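Enoyl-CoA hydratase/isomerase family protein (Ruegeria pomeroyi, PDB 3L3S) probably acts as a hydro-lyase of the crotonase superfamily in fatty acid metabolism, its precise substrate being unassigned. Local coordinates at residues 95-100 with 119-124; 20-25 with 32-37; 187-190 with 196-199. All coordinates share one frame; numbering follows the deposited sequence.

Interaction 1 (95-100 with 119-124); sequences ALMLDL and GLQLMA
Met97, a selenomethionine, reaches from helix 84-101 over the shoulder of helix 118-124, where it meets Gln121 and Leu122. Its CG lies anti to the carbonyl carbon (chi1 -57°), and a bend at chi2 turns the chain over so that Met97 SE rests on the backbone, 3.8 Å from Leu122 CA. Met97 CE then carries on to the leucine branch, 3.9 Å from Leu122 CD1, the two side chains crossing at about a right angle. A long, unbranched and flexible side chain suits this place, because the axes of 95-100 and 119-124 approach to only 10.1 Å, at an angle of 22°. In this crotonase fold both helices reach strand 107-111 of the mixed sheet, Met123 lying on Ala109 and Val111 and Leu100 touching Thr107. Leu100 also widens the apolar seam between the helices by setting Leu100 CD2 4.0 Å from the same Leu122 CD1. Gln121 behaves differently: its extended chain lies across Met97, with Gln121 NE2 only 3.4 Å from Met97 CG, yet it makes no hydrogen bond to 95-100. That amide nitrogen instead bonds to the hydroxyl of Tyr232 of a second subunit, whose side chain also packs on Met97.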
ATOM      1  N   ALA B  95     -23.402   3.832  -5.027  1.00 28.29           N
ATOM      2  CA  ALA B  95     -23.645   5.225  -4.625  1.00 29.80           C
ATOM      3  C   ALA B  95     -23.563   5.395  -3.107  1.00 28.27           C
ATOM      4  O   ALA B  95     -23.112   6.433  -2.622  1.00 29.98           O
ATOM      5  CB  ALA B  95     -24.997   5.714  -5.150  1.00 31.01           C
ATOM      6  N   LEU B  96     -23.971   4.354  -2.375  1.00 26.85           N
ATOM      7  CA  LEU B  96     -23.932   4.338  -0.909  1.00 24.66           C
ATOM      8  C   LEU B  96     -22.487   4.214  -0.437  1.00 26.05           C
ATOM      9  O   LEU B  96     -22.004   5.047   0.347  1.00 26.47           O
ATOM     10  CB  LEU B  96     -24.765   3.172  -0.358  1.00 20.64           C
ATOM     11  CG  LEU B  96     -24.531   2.652   1.072  1.00 21.88           C
ATOM     12  CD1 LEU B  96     -25.068   3.617   2.112  1.00 18.07           C
ATOM     13  CD2 LEU B  96     -25.170   1.287   1.223  1.00 19.57           C
HETATM   14  N   MSE B  97     -21.792   3.227  -0.997  1.00 25.29           N
HETATM   15  CA  MSE B  97     -20.405   2.935  -0.650  1.00 27.62           C
HETATM   16  C   MSE B  97     -19.439   4.067  -0.955  1.00 27.46           C
HETATM   17  O   MSE B  97     -18.474   4.268  -0.219  1.00 27.12           O
HETATM   18  CB  MSE B  97     -19.952   1.647  -1.329  1.00 30.76           C
HETATM   19  CG  MSE B  97     -20.799   0.440  -0.998  1.00 32.73           C
HETATM   20 SE   MSE B  97     -20.749  -0.020   0.861  1.00 41.54          SE
HETATM   21  CE  MSE B  97     -22.066  -1.465   0.863  1.00 39.05           C
ATOM     22  N   LEU B  98     -19.759   4.845  -1.992  1.00 29.77           N
ATOM     23  CA  LEU B  98     -18.963   5.999  -2.411  1.00 31.28           C
ATOM     24  C   LEU B  98     -19.128   7.090  -1.358  1.00 31.33           C
ATOM     25  O   LEU B  98     -18.148   7.508  -0.733  1.00 33.33           O
ATOM     26  CB  LEU B  98     -19.444   6.524  -3.771  1.00 32.49           C
ATOM     27  CG  LEU B  98     -18.475   6.657  -4.953  1.00 32.93           C
ATOM     28  CD1 LEU B  98     -19.216   7.253  -6.156  1.00 33.06           C
ATOM     29  CD2 LEU B  98     -17.259   7.507  -4.588  1.00 32.05           C
ATOM     30  N   ASP B  99     -20.389   7.460  -1.114  1.00 30.49           N
ATOM     31  CA  ASP B  99     -20.796   8.472  -0.127  1.00 29.69           C
ATOM     32  C   ASP B  99     -20.282   8.186   1.289  1.00 27.69           C
ATOM     33  O   ASP B  99     -19.983   9.114   2.034  1.00 26.52           O
ATOM     34  CB  ASP B  99     -22.329   8.538  -0.058  1.00 32.12           C
ATOM     35  CG  ASP B  99     -22.936   9.538  -1.021  1.00 35.12           C
ATOM     36  OD1 ASP B  99     -22.253  10.025  -1.958  1.00 39.62           O
ATOM     37  OD2 ASP B  99     -24.131   9.835  -0.830  1.00 36.57           O
ATOM     38  N   LEU B 100     -20.224   6.899   1.643  1.00 26.99           N
ATOM     39  CA  LEU B 100     -19.765   6.425   2.948  1.00 27.03           C
ATOM     40  C   LEU B 100     -18.244   6.514   3.118  1.00 27.86           C
ATOM     41  O   LEU B 100     -17.754   6.843   4.205  1.00 29.66           O
ATOM     42  CB  LEU B 100     -20.270   4.991   3.191  1.00 25.68           C
ATOM     43  CG  LEU B 100     -19.920   4.290   4.509  1.00 26.03           C
ATOM     44  CD1 LEU B 100     -20.533   5.046   5.684  1.00 24.74           C
ATOM     45  CD2 LEU B 100     -20.374   2.845   4.484  1.00 24.62           C
ATOM     46  N   GLY B 119     -20.921  -7.291   2.243  1.00 22.45           N
ATOM     47  CA  GLY B 119     -20.850  -7.111   3.680  1.00 21.08           C
ATOM     48  C   GLY B 119     -19.439  -6.757   4.102  1.00 22.67           C
ATOM     49  O   GLY B 119     -19.239  -6.048   5.097  1.00 23.74           O
ATOM     50  N   LEU B 120     -18.459  -7.245   3.340  1.00 21.62           N
ATOM     51  CA  LEU B 120     -17.057  -6.927   3.602  1.00 23.62           C
ATOM     52  C   LEU B 120     -16.766  -5.536   3.020  1.00 21.95           C
ATOM     53  O   LEU B 120     -15.964  -4.799   3.564  1.00 21.40           O
ATOM     54  CB  LEU B 120     -16.123  -7.983   3.004  1.00 25.03           C
ATOM     55  CG  LEU B 120     -14.616  -7.868   3.261  1.00 25.44           C
ATOM     56  CD1 LEU B 120     -14.306  -7.837   4.750  1.00 25.80           C
ATOM     57  CD2 LEU B 120     -13.920  -9.016   2.598  1.00 25.10           C
ATOM     58  N   GLN B 121     -17.493  -5.176   1.962  1.00 21.74           N
ATOM     59  CA  GLN B 121     -17.382  -3.873   1.297  1.00 22.88           C
ATOM     60  C   GLN B 121     -17.831  -2.735   2.227  1.00 21.29           C
ATOM     61  O   GLN B 121     -17.148  -1.716   2.319  1.00 23.85           O
ATOM     62  CB  GLN B 121     -18.233  -3.873   0.020  1.00 22.41           C
ATOM     63  CG  GLN B 121     -18.342  -2.551  -0.728  1.00 23.58           C
ATOM     64  CD  GLN B 121     -19.094  -2.660  -2.041  1.00 23.69           C
ATOM     65  OE1 GLN B 121     -19.838  -3.618  -2.290  1.00 24.22           O
ATOM     66  NE2 GLN B 121     -18.892  -1.675  -2.899  1.00 25.21           N
ATOM     67  N   LEU B 122     -18.957  -2.943   2.919  1.00 19.06           N
ATOM     68  CA  LEU B 122     -19.545  -1.980   3.862  1.00 17.79           C
ATOM     69  C   LEU B 122     -18.552  -1.652   4.957  1.00 20.59           C
ATOM     70  O   LEU B 122     -18.366  -0.485   5.327  1.00 22.33           O
ATOM     71  CB  LEU B 122     -20.814  -2.565   4.503  1.00 16.47           C
ATOM     72  CG  LEU B 122     -21.649  -1.688   5.458  1.00 15.93           C
ATOM     73  CD1 LEU B 122     -22.370  -0.592   4.680  1.00 11.99           C
ATOM     74  CD2 LEU B 122     -22.657  -2.552   6.218  1.00 12.67           C
HETATM   75  N   MSE B 123     -17.899  -2.709   5.435  1.00 22.04           N
HETATM   76  CA  MSE B 123     -16.890  -2.631   6.474  1.00 23.97           C
HETATM   77  C   MSE B 123     -15.644  -1.931   5.901  1.00 21.80           C
HETATM   78  O   MSE B 123     -15.122  -1.003   6.508  1.00 21.07           O
HETATM   79  CB  MSE B 123     -16.541  -4.044   6.943  1.00 28.27           C
HETATM   80  CG  MSE B 123     -15.777  -4.092   8.232  1.00 36.59           C
HETATM   81 SE   MSE B 123     -14.456  -5.518   8.256  1.00 50.62          SE
HETATM   82  CE  MSE B 123     -13.345  -4.726   6.875  1.00 40.08           C
ATOM     83  N   ALA B 124     -15.229  -2.351   4.706  1.00 18.88           N
ATOM     84  CA  ALA B 124     -14.072  -1.783   4.024  1.00 18.05           C
ATOM     85  C   ALA B 124     -14.252  -0.310   3.661  1.00 19.08           C
ATOM     86  O   ALA B 124     -13.274   0.426   3.627  1.00 20.32           O
ATOM     87  CB  ALA B 124     -13.726  -2.591   2.798  1.00 17.06           C
TER

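Interaction 2 (20-25 with 32-37)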
ATOM      1  N   LEU B  20     -25.708   2.908  13.889  1.00 26.64           N
ATOM      2  CA  LEU B  20     -26.568   2.316  12.882  1.00 26.42           C
ATOM      3  C   LEU B  20     -26.515   0.813  13.110  1.00 28.41           C
ATOM      4  O   LEU B  20     -25.497   0.157  12.848  1.00 29.66           O
ATOM      5  CB  LEU B  20     -26.080   2.690  11.474  1.00 25.20           C
ATOM      6  CG  LEU B  20     -26.031   4.186  11.110  1.00 29.35           C
ATOM      7  CD1 LEU B  20     -25.547   4.398   9.665  1.00 30.47           C
ATOM      8  CD2 LEU B  20     -27.394   4.817  11.299  1.00 29.71           C
ATOM      9  N   THR B  21     -27.588   0.292  13.695  1.00 29.67           N
ATOM     10  CA  THR B  21     -27.681  -1.127  13.997  1.00 30.67           C
ATOM     11  C   THR B  21     -28.532  -1.841  12.941  1.00 32.33           C
ATOM     12  O   THR B  21     -29.764  -1.736  12.930  1.00 34.20           O
ATOM     13  CB  THR B  21     -28.187  -1.340  15.445  1.00 30.41           C
ATOM     14  OG1 THR B  21     -27.288  -0.691  16.353  1.00 32.32           O
ATOM     15  CG2 THR B  21     -28.233  -2.803  15.803  1.00 30.04           C
ATOM     16  N   LEU B  22     -27.839  -2.527  12.033  1.00 30.72           N
ATOM     17  CA  LEU B  22     -28.440  -3.282  10.932  1.00 32.29           C
ATOM     18  C   LEU B  22     -29.457  -4.345  11.381  1.00 32.60           C
ATOM     19  O   LEU B  22     -29.141  -5.229  12.184  1.00 33.12           O
ATOM     20  CB  LEU B  22     -27.327  -3.945  10.104  1.00 32.27           C
ATOM     21  CG  LEU B  22     -26.701  -3.273   8.869  1.00 33.54           C
ATOM     22  CD1 LEU B  22     -26.171  -1.882   9.154  1.00 31.35           C
ATOM     23  CD2 LEU B  22     -25.599  -4.167   8.345  1.00 32.29           C
ATOM     24  N   GLY B  23     -30.691  -4.222  10.893  1.00 32.53           N
ATOM     25  CA  GLY B  23     -31.728  -5.184  11.231  1.00 33.34           C
ATOM     26  C   GLY B  23     -31.704  -6.402  10.315  1.00 33.34           C
ATOM     27  O   GLY B  23     -30.663  -6.718   9.727  1.00 33.31           O
ATOM     28  N   ARG B  24     -32.858  -7.064  10.185  1.00 32.99           N
ATOM     29  CA  ARG B  24     -33.044  -8.259   9.345  1.00 32.14           C
ATOM     30  C   ARG B  24     -32.102  -9.397   9.744  1.00 31.87           C
ATOM     31  O   ARG B  24     -31.412  -9.993   8.901  1.00 31.82           O
ATOM     32  CB  ARG B  24     -32.908  -7.920   7.842  1.00 32.14           C
ATOM     33  CG  ARG B  24     -34.026  -7.085   7.244  1.00 34.42           C
ATOM     34  CD  ARG B  24     -35.198  -7.959   6.787  1.00 36.86           C
ATOM     35  NE  ARG B  24     -36.197  -7.209   6.021  1.00 40.09           N
ATOM     36  CZ  ARG B  24     -37.161  -6.459   6.555  1.00 41.69           C
ATOM     37  NH1 ARG B  24     -37.273  -6.345   7.873  1.00 43.74           N
ATOM     38  NH2 ARG B  24     -38.020  -5.826   5.768  1.00 42.73           N
ATOM     39  N   ALA B  25     -32.080  -9.667  11.052  1.00 31.62           N
ATOM     40  CA  ALA B  25     -31.280 -10.724  11.676  1.00 29.50           C
ATOM     41  C   ALA B  25     -31.579 -12.090  11.039  1.00 29.18           C
ATOM     42  O   ALA B  25     -32.707 -12.326  10.605  1.00 29.64           O
ATOM     43  CB  ALA B  25     -31.573 -10.755  13.174  1.00 32.11           C
ATOM     44  N   ARG B  32     -32.376  -4.077  -1.575  1.00 25.77           N
ATOM     45  CA  ARG B  32     -32.541  -2.736  -2.132  1.00 25.93           C
ATOM     46  C   ARG B  32     -33.121  -1.760  -1.099  1.00 27.14           C
ATOM     47  O   ARG B  32     -32.686  -0.609  -1.016  1.00 28.39           O
ATOM     48  CB  ARG B  32     -33.375  -2.789  -3.418  1.00 24.95           C
ATOM     49  CG  ARG B  32     -33.498  -1.464  -4.178  1.00 26.83           C
ATOM     50  CD  ARG B  32     -32.145  -0.837  -4.560  1.00 23.46           C
ATOM     51  NE  ARG B  32     -32.313   0.555  -4.967  1.00 19.27           N
ATOM     52  CZ  ARG B  32     -32.318   1.595  -4.135  1.00 18.33           C
ATOM     53  NH1 ARG B  32     -32.147   1.418  -2.833  1.00 18.77           N
ATOM     54  NH2 ARG B  32     -32.516   2.815  -4.607  1.00 17.96           N
ATOM     55  N   ALA B  33     -33.998  -2.276  -0.237  1.00 28.00           N
ATOM     56  CA  ALA B  33     -34.639  -1.486   0.814  1.00 27.98           C
ATOM     57  C   ALA B  33     -33.689  -1.185   1.978  1.00 27.05           C
ATOM     58  O   ALA B  33     -33.884  -0.208   2.695  1.00 26.84           O
ATOM     59  CB  ALA B  33     -35.895  -2.205   1.319  1.00 29.04           C
HETATM   60  N   MSE B  34     -32.675  -2.037   2.154  1.00 26.63           N
HETATM   61  CA  MSE B  34     -31.676  -1.873   3.214  1.00 28.07           C
HETATM   62  C   MSE B  34     -30.642  -0.835   2.783  1.00 27.30           C
HETATM   63  O   MSE B  34     -30.226   0.003   3.585  1.00 26.38           O
HETATM   64  CB  MSE B  34     -31.004  -3.217   3.556  1.00 30.38           C
HETATM   65  CG  MSE B  34     -29.876  -3.160   4.599  1.00 33.02           C
HETATM   66 SE   MSE B  34     -30.412  -2.649   6.403  1.00 39.07          SE
HETATM   67  CE  MSE B  34     -30.547  -4.433   7.159  1.00 38.62           C
ATOM     68  N   ILE B  35     -30.261  -0.884   1.507  1.00 27.58           N
ATOM     69  CA  ILE B  35     -29.308   0.056   0.919  1.00 28.66           C
ATOM     70  C   ILE B  35     -29.913   1.467   0.962  1.00 28.26           C
ATOM     71  O   ILE B  35     -29.230   2.412   1.334  1.00 31.12           O
ATOM     72  CB  ILE B  35     -28.940  -0.363  -0.529  1.00 27.86           C
ATOM     73  CG1 ILE B  35     -28.078  -1.630  -0.491  1.00 28.21           C
ATOM     74  CG2 ILE B  35     -28.205   0.767  -1.280  1.00 28.76           C
ATOM     75  CD1 ILE B  35     -28.037  -2.396  -1.793  1.00 27.08           C
ATOM     76  N   ALA B  36     -31.208   1.569   0.656  1.00 28.19           N
ATOM     77  CA  ALA B  36     -31.932   2.847   0.667  1.00 26.82           C
ATOM     78  C   ALA B  36     -32.030   3.395   2.088  1.00 25.84           C
ATOM     79  O   ALA B  36     -31.781   4.576   2.304  1.00 25.78           O
ATOM     80  CB  ALA B  36     -33.329   2.687   0.060  1.00 26.28           C
ATOM     81  N   ALA B  37     -32.302   2.506   3.052  1.00 24.99           N
ATOM     82  CA  ALA B  37     -32.406   2.866   4.471  1.00 24.75           C
ATOM     83  C   ALA B  37     -31.058   3.337   5.009  1.00 25.67           C
ATOM     84  O   ALA B  37     -30.992   4.317   5.752  1.00 26.88           O
ATOM     85  CB  ALA B  37     -32.909   1.693   5.291  1.00 21.17           C
TER
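Met34, a selenomethionine near the start of helix 32-45, spans the gap to the end of strand 17-22 almost alone, and its CE does all the close touching. CG stands anti to the backbone N (chi1 177°), and bends at chi2 and chi3 bring the methyl against the chain at Gly23, with Met34 CE 3.4 Å from Gly23 O. This is the tight part of the contact, where the methyl lies against the bare glycine backbone. Leu22 adds a looser apolar flank, its CG lying 4.4 Å from Met34 CE, and is itself buried against Leu38 further along the helix. On the other flank the packing opens toward solvent: Arg24 offers only its aliphatic base, with Arg24 CB 4.3 Å from Met34 CE, and the side chain of this exposed residue also touches Leu8 and Pro29. The contact joins the first strand and the helix of the beta-alpha-beta unit formed by strand 17-22, helix 32-45 and strand 53-58; between 20-25 and 32-37 the nearest CA atoms, those of Leu22 and Met34, are 8.5 Å apart. No hydrogen bond crosses between the two segments; Gly23 O is bonded to His28 ND1 in the intervening loop. The chemistry is therefore that of van der Waals packing, in which a flexible selenoether chain fits a polar backbone surface whose carbonyl already has a hydrogen-bond partner.

Interaction 3 (187-190 with 196-199)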
ATOM      1  N   ARG B 187      -7.791  -3.156  14.916  1.00 27.27           N
ATOM      2  CA  ARG B 187      -7.362  -3.797  16.156  1.00 26.66           C
ATOM      3  C   ARG B 187      -8.287  -4.958  16.498  1.00 25.98           C
ATOM      4  O   ARG B 187      -9.471  -4.924  16.169  1.00 25.66           O
ATOM      5  CB  ARG B 187      -7.368  -2.761  17.295  1.00 30.67           C
ATOM      6  CG  ARG B 187      -6.505  -3.081  18.502  1.00 36.96           C
ATOM      7  CD  ARG B 187      -6.433  -1.883  19.456  1.00 42.96           C
ATOM      8  NE  ARG B 187      -5.700  -2.223  20.679  1.00 47.97           N
ATOM      9  CZ  ARG B 187      -5.667  -1.484  21.787  1.00 49.88           C
ATOM     10  NH1 ARG B 187      -6.320  -0.327  21.857  1.00 51.63           N
ATOM     11  NH2 ARG B 187      -5.013  -1.931  22.852  1.00 50.59           N
ATOM     12  N   ILE B 188      -7.728  -6.004  17.106  1.00 26.49           N
ATOM     13  CA  ILE B 188      -8.508  -7.171  17.539  1.00 25.19           C
ATOM     14  C   ILE B 188      -8.693  -7.034  19.041  1.00 25.09           C
ATOM     15  O   ILE B 188      -7.724  -6.863  19.779  1.00 24.09           O
ATOM     16  CB  ILE B 188      -7.798  -8.536  17.282  1.00 25.02           C
ATOM     17  CG1 ILE B 188      -7.589  -8.789  15.786  1.00 24.13           C
ATOM     18  CG2 ILE B 188      -8.649  -9.684  17.837  1.00 27.25           C
ATOM     19  CD1 ILE B 188      -6.656  -9.962  15.508  1.00 19.16           C
ATOM     20  N   LEU B 189      -9.944  -7.096  19.484  1.00 25.40           N
ATOM     21  CA  LEU B 189     -10.267  -6.987  20.905  1.00 27.73           C
ATOM     22  C   LEU B 189     -11.141  -8.138  21.415  1.00 28.95           C
ATOM     23  O   LEU B 189     -11.898  -8.729  20.632  1.00 28.27           O
ATOM     24  CB  LEU B 189     -10.974  -5.654  21.176  1.00 27.96           C
ATOM     25  CG  LEU B 189      -9.999  -4.479  21.197  1.00 29.11           C
ATOM     26  CD1 LEU B 189     -10.279  -3.595  20.004  1.00 25.87           C
ATOM     27  CD2 LEU B 189     -10.047  -3.751  22.516  1.00 30.09           C
ATOM     28  N   PRO B 190     -11.006  -8.519  22.717  1.00 29.37           N
ATOM     29  CA  PRO B 190     -11.845  -9.608  23.251  1.00 29.73           C
ATOM     30  C   PRO B 190     -13.313  -9.158  23.165  1.00 28.76           C
ATOM     31  O   PRO B 190     -13.612  -7.988  23.428  1.00 29.08           O
ATOM     32  CB  PRO B 190     -11.354  -9.750  24.703  1.00 30.14           C
ATOM     33  CG  PRO B 190     -10.636  -8.451  24.993  1.00 30.41           C
ATOM     34  CD  PRO B 190      -9.963  -8.155  23.699  1.00 28.65           C
ATOM     35  N   THR B 196     -17.334  -1.467  24.281  1.00 35.04           N
ATOM     36  CA  THR B 196     -16.811  -0.305  25.021  1.00 36.11           C
ATOM     37  C   THR B 196     -15.705   0.404  24.255  1.00 33.53           C
ATOM     38  O   THR B 196     -15.699   1.626  24.188  1.00 35.12           O
ATOM     39  CB  THR B 196     -16.249  -0.672  26.417  1.00 37.77           C
ATOM     40  OG1 THR B 196     -15.318  -1.755  26.296  1.00 41.05           O
ATOM     41  CG2 THR B 196     -17.368  -1.046  27.373  1.00 38.86           C
ATOM     42  N   HIS B 197     -14.807  -0.377  23.649  1.00 32.30           N
ATOM     43  CA  HIS B 197     -13.682   0.143  22.870  1.00 30.17           C
ATOM     44  C   HIS B 197     -14.140   1.096  21.766  1.00 28.90           C
ATOM     45  O   HIS B 197     -13.605   2.195  21.642  1.00 30.05           O
ATOM     46  CB  HIS B 197     -12.872  -1.001  22.258  1.00 30.40           C
ATOM     47  CG  HIS B 197     -11.627  -0.553  21.553  1.00 31.54           C
ATOM     48  ND1 HIS B 197     -10.424  -0.400  22.203  1.00 32.99           N
ATOM     49  CD2 HIS B 197     -11.400  -0.230  20.257  1.00 30.72           C
ATOM     50  CE1 HIS B 197      -9.508   0.000  21.339  1.00 33.91           C
ATOM     51  NE2 HIS B 197     -10.074   0.111  20.151  1.00 33.41           N
ATOM     52  N   VAL B 198     -15.122   0.649  20.981  1.00 28.16           N
ATOM     53  CA  VAL B 198     -15.701   1.419  19.880  1.00 26.04           C
ATOM     54  C   VAL B 198     -16.453   2.641  20.409  1.00 26.28           C
ATOM     55  O   VAL B 198     -16.263   3.741  19.903  1.00 26.27           O
ATOM     56  CB  VAL B 198     -16.634   0.522  19.014  1.00 26.82           C
ATOM     57  CG1 VAL B 198     -17.391   1.342  17.957  1.00 25.84           C
ATOM     58  CG2 VAL B 198     -15.811  -0.551  18.326  1.00 25.87           C
ATOM     59  N   ALA B 199     -17.236   2.451  21.470  1.00 25.85           N
ATOM     60  CA  ALA B 199     -18.014   3.534  22.080  1.00 26.48           C
ATOM     61  C   ALA B 199     -17.142   4.657  22.663  1.00 26.31           C
ATOM     62  O   ALA B 199     -17.467   5.836  22.506  1.00 27.85           O
ATOM     63  CB  ALA B 199     -18.954   2.976  23.140  1.00 23.92           C
TER
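The His197 ring carries Leu189 on one face and meets Arg187 at its edge. Leu189 CD1 sits over the ring centre, 3.6 Å from the His197 centroid and 10° off the normal, a well-centred CH-pi contact. The second methyl reaches the ND1 side of the same ring, with Leu189 CD2 3.4 Å from His197 ND1, so one branch of the leucine covers the ring centre while the other lies beside that nitrogen. At the ring edge, near its plane, Arg187 NH1 comes 3.2 Å from His197 CE1; the guanidinium plane is turned 79° from the ring, and no hydrogen bond joins the pair. The contact links the short, weakly bonded edge strand 187-188 of the mixed sheet, and the loop after it, to helix 194-207, which follows closely in the chain. An extended course from CG to NE carries the Arg187 guanidinium out to the protein surface. With CG anti to the backbone N, chi1 -175° directs the His197 ring toward 187-190, and the ring also meets that of Tyr130 on the neighbouring strand 128-131. A positive guanidinium close to the imidazole would probably disfavour protonation of His197.

In the fold
From the N terminus, interaction 2 comes first: it closes the short loop between strand 17-22 and helix 32-45 within a beta-alpha-beta unit. Interaction 1 follows, closing the longer excursion from helix 84-101 through strands 107-111 and 114-116 to helix 118-124. Interaction 3 comes last, across the brief turn from strand 187-188 into helix 194-207. The three loops lie in series, neither nesting nor crossing. In space, interactions 1 and 2 touch, through Leu96 with Ile35 and Leu122 with Leu22, which merges their apolar packing. Interaction 3 stands apart, its centre 21 Å from that of interaction 1, but shares the mixed sheet with interaction 2.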